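Local coordinates for uncharacterized protein (Pyrococcus horikoshii, PDB 1ZJJ) that is probably a magnesium-dependent phosphatase of the haloacid dehalogenase (HAD) superfamily, at the interface of chains A and B. Numbering follows the deposited sequence. Chains: chain A/B, hypothetical protein PH1952.

Contacts 1 and 2 show how a two-fold pair of chains uses one set of elements twice. The centres of their C-alpha atoms lie about 20 Å apart. In each, strands 156-159 and 162-165 of one chain meet helices 132-143 and 167-178 of the other, with the chains exchanged; contact 2 also brings the two copies of helix 167-178 together. The pairs 163 with 139 and 156 with 177 recur, making the patches overlapping symmetry twins: contact 1 shows the arginine, contact 2 the proline, tyrosine and serine part. The deposited assembly pairs the chains this way, but the structure alone does not show that the pair is the biological form.

Contact 1: the interface of chains A and B. Residues chain A 155-156, 163; chain B 139-140, 143, 176-177.
The guanidinium of B:Arg143 lies against A:Ile163, whose CG2 methyl sits 3.6 Å above one face of that flat group, displaced toward its rim. In the plane of the guanidinium, at its edge, are the CG2 methyl of B:Thr139 and the backbone carbonyl oxygen of B:Ala177. That oxygen is gripped side-on by two nitrogens of the arginine, NE at 3.0 Å and NH2 at 2.9 Å from B:Ala177 O. The NE donor lies in the carbonyl plane, whereas NH2 stands 37° above it. This pair of bonds within chain B fixes the rotation of the group and presents its face to the partner. The arm is extended from CG to NE, and its CD carbon packs on A:Ile163 CB at 3.7 Å. Beyond it, the arginine tip meets the CG2 methyl of A:Thr156, which also rests near B:Ala177 O. An alanine in place of B:Arg143 would probably leave that carbonyl without its two donors and open a gap beneath A:Ile163. Farther along, B:Val176 CG1, anti to the backbone N (chi1 167°), is the branch turned to A:Ala155, pressing tightly on its CB methyl at 3.4 Å. Across the patch the fit is thus one of shape rather than polar pairing: strands 156-159 and 162-165 of chain A, with the residue leading into the first, lie against the C-terminal ends of helices 132-143 and 167-178 of chain B.

Contact 2: the interface of chains A and B. Residues chain A 132, 135-136, 139, 173, 177; chain B 155-156, 163-165, 169.
Hydrogen bonds to backbone carbonyls join A:Tyr132 to B:Pro165 and B:Ser169 to A:Ala173. The phenol OH of A:Tyr132 donates to B:Pro165 O over 2.6 Å, in the carbonyl plane and on a lone pair, and the acceptor lies at the edge of the tyrosine ring, in its plane. With CG anti to the backbone N (chi1 -179°), the ring is carried out from its helix toward the proline. The hydroxyl OG of B:Ser169 donates to A:Ala173 O over 3.0 Å but approaches from 52° above the carbonyl plane, away from a lone pair. A water extends the polar linkage, lying 2.9 Å from the terminal amino nitrogen NZ of A:Lys136 and 3.0 Å from the phenol OH of B:Tyr164.

The same lysine supplies a CH-pi contact. Its side chain runs alongside that of B:Tyr164, and its extended start, with CG anti to the backbone N, lays CD over one ring face, offset toward the rim and 3.7 Å from the centroid. A bend at chi3 (65°) then turns the end of the chain toward the water.

Van der Waals packing centres on B:Pro165, whose ring fits between A:Tyr132 and A:Thr139. Its CD meets CZ of the tyrosine, while its CG comes within 3.3 Å of A:Thr139 OG1. That hydroxyl is itself held within chain A by donation to A:Leu135 O at 2.7 Å, so the threonine is positioned by its own helix.

In the fold, strand 162-165 of chain B is laid across helix 132-143 of chain A, while helices 167-178 of the two chains meet through the serine-alanine bond.

Contact 1: the interface of chains A and B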
loop_
_atom_site.group_PDB
_atom_site.type_symbol
_atom_site.label_atom_id
_atom_site.label_comp_id
_atom_site.label_asym_id
_atom_site.label_seq_id
_atom_site.Cartn_x
_atom_site.Cartn_y
_atom_site.Cartn_z
ATOM N N ALA A 155 6.027 -8.009 -4.434
ATOM C CA ALA A 155 4.634 -7.755 -4.095
ATOM C C ALA A 155 4.115 -8.746 -3.056
ATOM O O ALA A 155 3.264 -8.406 -2.241
ATOM C CB ALA A 155 3.769 -7.827 -5.353
ATOM N N THR A 156 4.642 -9.967 -3.087
ATOM C CA THR A 156 4.218 -11.023 -2.170
ATOM C C THR A 156 5.345 -12.016 -1.902
ATOM O O THR A 156 6.401 -11.960 -2.524
ATOM C CB THR A 156 3.081 -11.861 -2.776
ATOM O OG1 THR A 156 3.595 -12.586 -3.900
ATOM C CG2 THR A 156 1.927 -10.982 -3.241
ATOM N N ILE A 163 -0.382 -17.163 -0.271
ATOM C CA ILE A 163 0.398 -16.013 -0.701
ATOM C C ILE A 163 0.133 -14.828 0.225
ATOM O O ILE A 163 -0.998 -14.353 0.328
ATOM C CB ILE A 163 0.046 -15.623 -2.147
ATOM C CG1 ILE A 163 0.224 -16.831 -3.069
ATOM C CG2 ILE A 163 0.946 -14.493 -2.612
ATOM C CD1 ILE A 163 1.645 -17.362 -3.122
ATOM N N THR B 139 -5.830 -10.436 1.998
ATOM C CA THR B 139 -5.142 -10.887 0.800
ATOM C C THR B 139 -5.484 -12.347 0.500
ATOM O O THR B 139 -5.787 -12.703 -0.641
ATOM C CB THR B 139 -3.608 -10.733 0.961
ATOM O OG1 THR B 139 -3.277 -9.341 1.007
ATOM C CG2 THR B 139 -2.866 -11.386 -0.189
ATOM N N LEU B 140 -5.427 -13.189 1.525
ATOM C CA LEU B 140 -5.739 -14.604 1.351
ATOM C C LEU B 140 -7.166 -14.763 0.844
ATOM O O LEU B 140 -7.419 -15.533 -0.079
ATOM C CB LEU B 140 -5.563 -15.358 2.675
ATOM C CG LEU B 140 -4.113 -15.563 3.139
ATOM C CD1 LEU B 140 -4.080 -16.155 4.534
ATOM C CD2 LEU B 140 -3.397 -16.473 2.156
ATOM N N ARG B 143 -7.585 -13.435 -2.756
ATOM C CA ARG B 143 -6.917 -14.386 -3.645
ATOM C C ARG B 143 -7.726 -15.666 -3.784
ATOM O O ARG B 143 -7.562 -16.424 -4.740
ATOM C CB ARG B 143 -5.521 -14.724 -3.111
ATOM C CG ARG B 143 -4.461 -13.922 -3.790
ATOM C CD ARG B 143 -3.146 -14.011 -3.102
ATOM N NE ARG B 143 -2.243 -13.059 -3.723
ATOM C CZ ARG B 143 -1.718 -13.215 -4.929
ATOM N NH1 ARG B 143 -1.998 -14.292 -5.648
ATOM N NH2 ARG B 143 -0.920 -12.279 -5.419
ATOM N N VAL B 176 -1.601 -4.508 -4.603
ATOM C CA VAL B 176 -0.293 -5.082 -4.903
ATOM C C VAL B 176 -0.167 -6.517 -4.397
ATOM O O VAL B 176 0.370 -7.379 -5.090
ATOM C CB VAL B 176 0.838 -4.228 -4.289
ATOM C CG1 VAL B 176 2.165 -4.985 -4.324
ATOM C CG2 VAL B 176 0.961 -2.937 -5.066
ATOM N N ALA B 177 -0.681 -6.774 -3.199
ATOM C CA ALA B 177 -0.603 -8.108 -2.615
ATOM C C ALA B 177 -1.533 -9.122 -3.278
ATOM O O ALA B 177 -1.241 -10.313 -3.286
ATOM C CB ALA B 177 -0.895 -8.035 -1.126
#

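Contact 2: the interface of chains A and B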
loop_
_atom_site.group_PDB
_atom_site.type_symbol
_atom_site.label_atom_id
_atom_site.label_comp_id
_atom_site.label_asym_id
_atom_site.label_seq_id
_atom_site.Cartn_x
_atom_site.Cartn_y
_atom_site.Cartn_z
ATOM N N TYR A 132 -0.841 0.683 11.679
ATOM C CA TYR A 132 -1.153 1.944 11.024
ATOM C C TYR A 132 -0.243 3.019 11.610
ATOM O O TYR A 132 0.195 3.927 10.901
ATOM C CB TYR A 132 -2.613 2.330 11.260
ATOM C CG TYR A 132 -3.016 3.626 10.590
ATOM C CD1 TYR A 132 -3.449 3.649 9.260
ATOM C CD2 TYR A 132 -2.947 4.834 11.281
ATOM C CE1 TYR A 132 -3.804 4.848 8.638
ATOM C CE2 TYR A 132 -3.295 6.036 10.669
ATOM C CZ TYR A 132 -3.723 6.036 9.348
ATOM O OH TYR A 132 -4.069 7.223 8.740
ATOM N N LEU A 135 2.926 3.183 9.746
ATOM C CA LEU A 135 2.698 3.787 8.437
ATOM C C LEU A 135 2.546 5.295 8.575
ATOM O O LEU A 135 3.008 6.061 7.726
ATOM C CB LEU A 135 1.440 3.203 7.790
ATOM C CG LEU A 135 1.517 1.751 7.308
ATOM C CD1 LEU A 135 0.185 1.353 6.675
ATOM C CD2 LEU A 135 2.653 1.599 6.304
ATOM N N LYS A 136 1.894 5.713 9.654
ATOM C CA LYS A 136 1.664 7.128 9.921
ATOM C C LYS A 136 2.972 7.895 10.082
ATOM O O LYS A 136 3.197 8.904 9.406
ATOM C CB LYS A 136 0.813 7.281 11.186
ATOM C CG LYS A 136 0.492 8.716 11.571
ATOM C CD LYS A 136 -0.285 8.779 12.878
ATOM C CE LYS A 136 0.545 8.279 14.054
ATOM N NZ LYS A 136 -0.229 8.399 15.323
ATOM N N THR A 139 5.048 7.960 6.962
ATOM C CA THR A 139 4.446 8.905 6.028
ATOM C C THR A 139 4.852 10.343 6.376
ATOM O O THR A 139 5.317 11.089 5.510
ATOM C CB THR A 139 2.901 8.799 6.048
ATOM O OG1 THR A 139 2.500 7.511 5.557
ATOM C CG2 THR A 139 2.269 9.885 5.179
ATOM N N ALA A 173 1.817 1.235 -0.249
ATOM C CA ALA A 173 0.920 2.034 0.577
ATOM C C ALA A 173 1.566 3.385 0.909
ATOM O O ALA A 173 0.911 4.430 0.867
ATOM C CB ALA A 173 0.589 1.286 1.863
ATOM N N ALA A 177 0.629 7.306 0.062
ATOM C CA ALA A 177 0.442 8.257 1.151
ATOM C C ALA A 177 1.401 9.446 1.129
ATOM O O ALA A 177 1.079 10.511 1.654
ATOM C CB ALA A 177 0.565 7.538 2.488
ATOM N N ALA B 155 -5.866 9.039 -1.050
ATOM C CA ALA B 155 -4.520 8.638 -0.684
ATOM C C ALA B 155 -4.209 9.070 0.744
ATOM O O ALA B 155 -3.460 8.395 1.447
ATOM C CB ALA B 155 -3.517 9.279 -1.633
ATOM N N THR B 156 -4.786 10.203 1.157
ATOM C CA THR B 156 -4.542 10.774 2.483
ATOM C C THR B 156 -5.723 11.561 3.041
ATOM O O THR B 156 -6.692 11.837 2.322
ATOM C CB THR B 156 -3.351 11.756 2.440
ATOM O OG1 THR B 156 -3.712 12.894 1.649
ATOM C CG2 THR B 156 -2.116 11.108 1.823
ATOM N N ILE B 163 -0.376 15.193 7.565
ATOM C CA ILE B 163 -1.113 14.410 6.577
ATOM C C ILE B 163 -0.938 12.914 6.864
ATOM O O ILE B 163 0.175 12.398 6.843
ATOM C CB ILE B 163 -0.636 14.749 5.150
ATOM C CG1 ILE B 163 -0.965 16.215 4.840
ATOM C CG2 ILE B 163 -1.299 13.829 4.141
ATOM C CD1 ILE B 163 -0.673 16.635 3.413
ATOM N N TYR B 164 -2.052 12.236 7.135
ATOM C CA TYR B 164 -2.066 10.807 7.465
ATOM C C TYR B 164 -2.482 9.923 6.288
ATOM O O TYR B 164 -3.165 10.379 5.370
ATOM C CB TYR B 164 -3.036 10.555 8.624
ATOM C CG TYR B 164 -2.587 11.046 9.989
ATOM C CD1 TYR B 164 -1.622 12.046 10.119
ATOM C CD2 TYR B 164 -3.148 10.521 11.155
ATOM C CE1 TYR B 164 -1.226 12.509 11.378
ATOM C CE2 TYR B 164 -2.759 10.980 12.419
ATOM C CZ TYR B 164 -1.799 11.972 12.520
ATOM O OH TYR B 164 -1.417 12.431 13.762
ATOM N N PRO B 165 -2.073 8.638 6.306
ATOM C CA PRO B 165 -2.421 7.696 5.238
ATOM C C PRO B 165 -3.927 7.521 5.175
ATOM O O PRO B 165 -4.584 7.383 6.210
ATOM C CB PRO B 165 -1.730 6.402 5.671
ATOM C CG PRO B 165 -0.571 6.868 6.447
ATOM C CD PRO B 165 -1.125 8.019 7.252
ATOM N N SER B 169 -4.458 4.370 0.538
ATOM C CA SER B 169 -3.130 3.893 0.905
ATOM C C SER B 169 -3.215 2.415 1.260
ATOM O O SER B 169 -2.379 1.613 0.847
ATOM C CB SER B 169 -2.618 4.685 2.122
ATOM O OG SER B 169 -1.481 4.076 2.703
HETATM O O HOH W 1 -1.321 10.855 16.274
#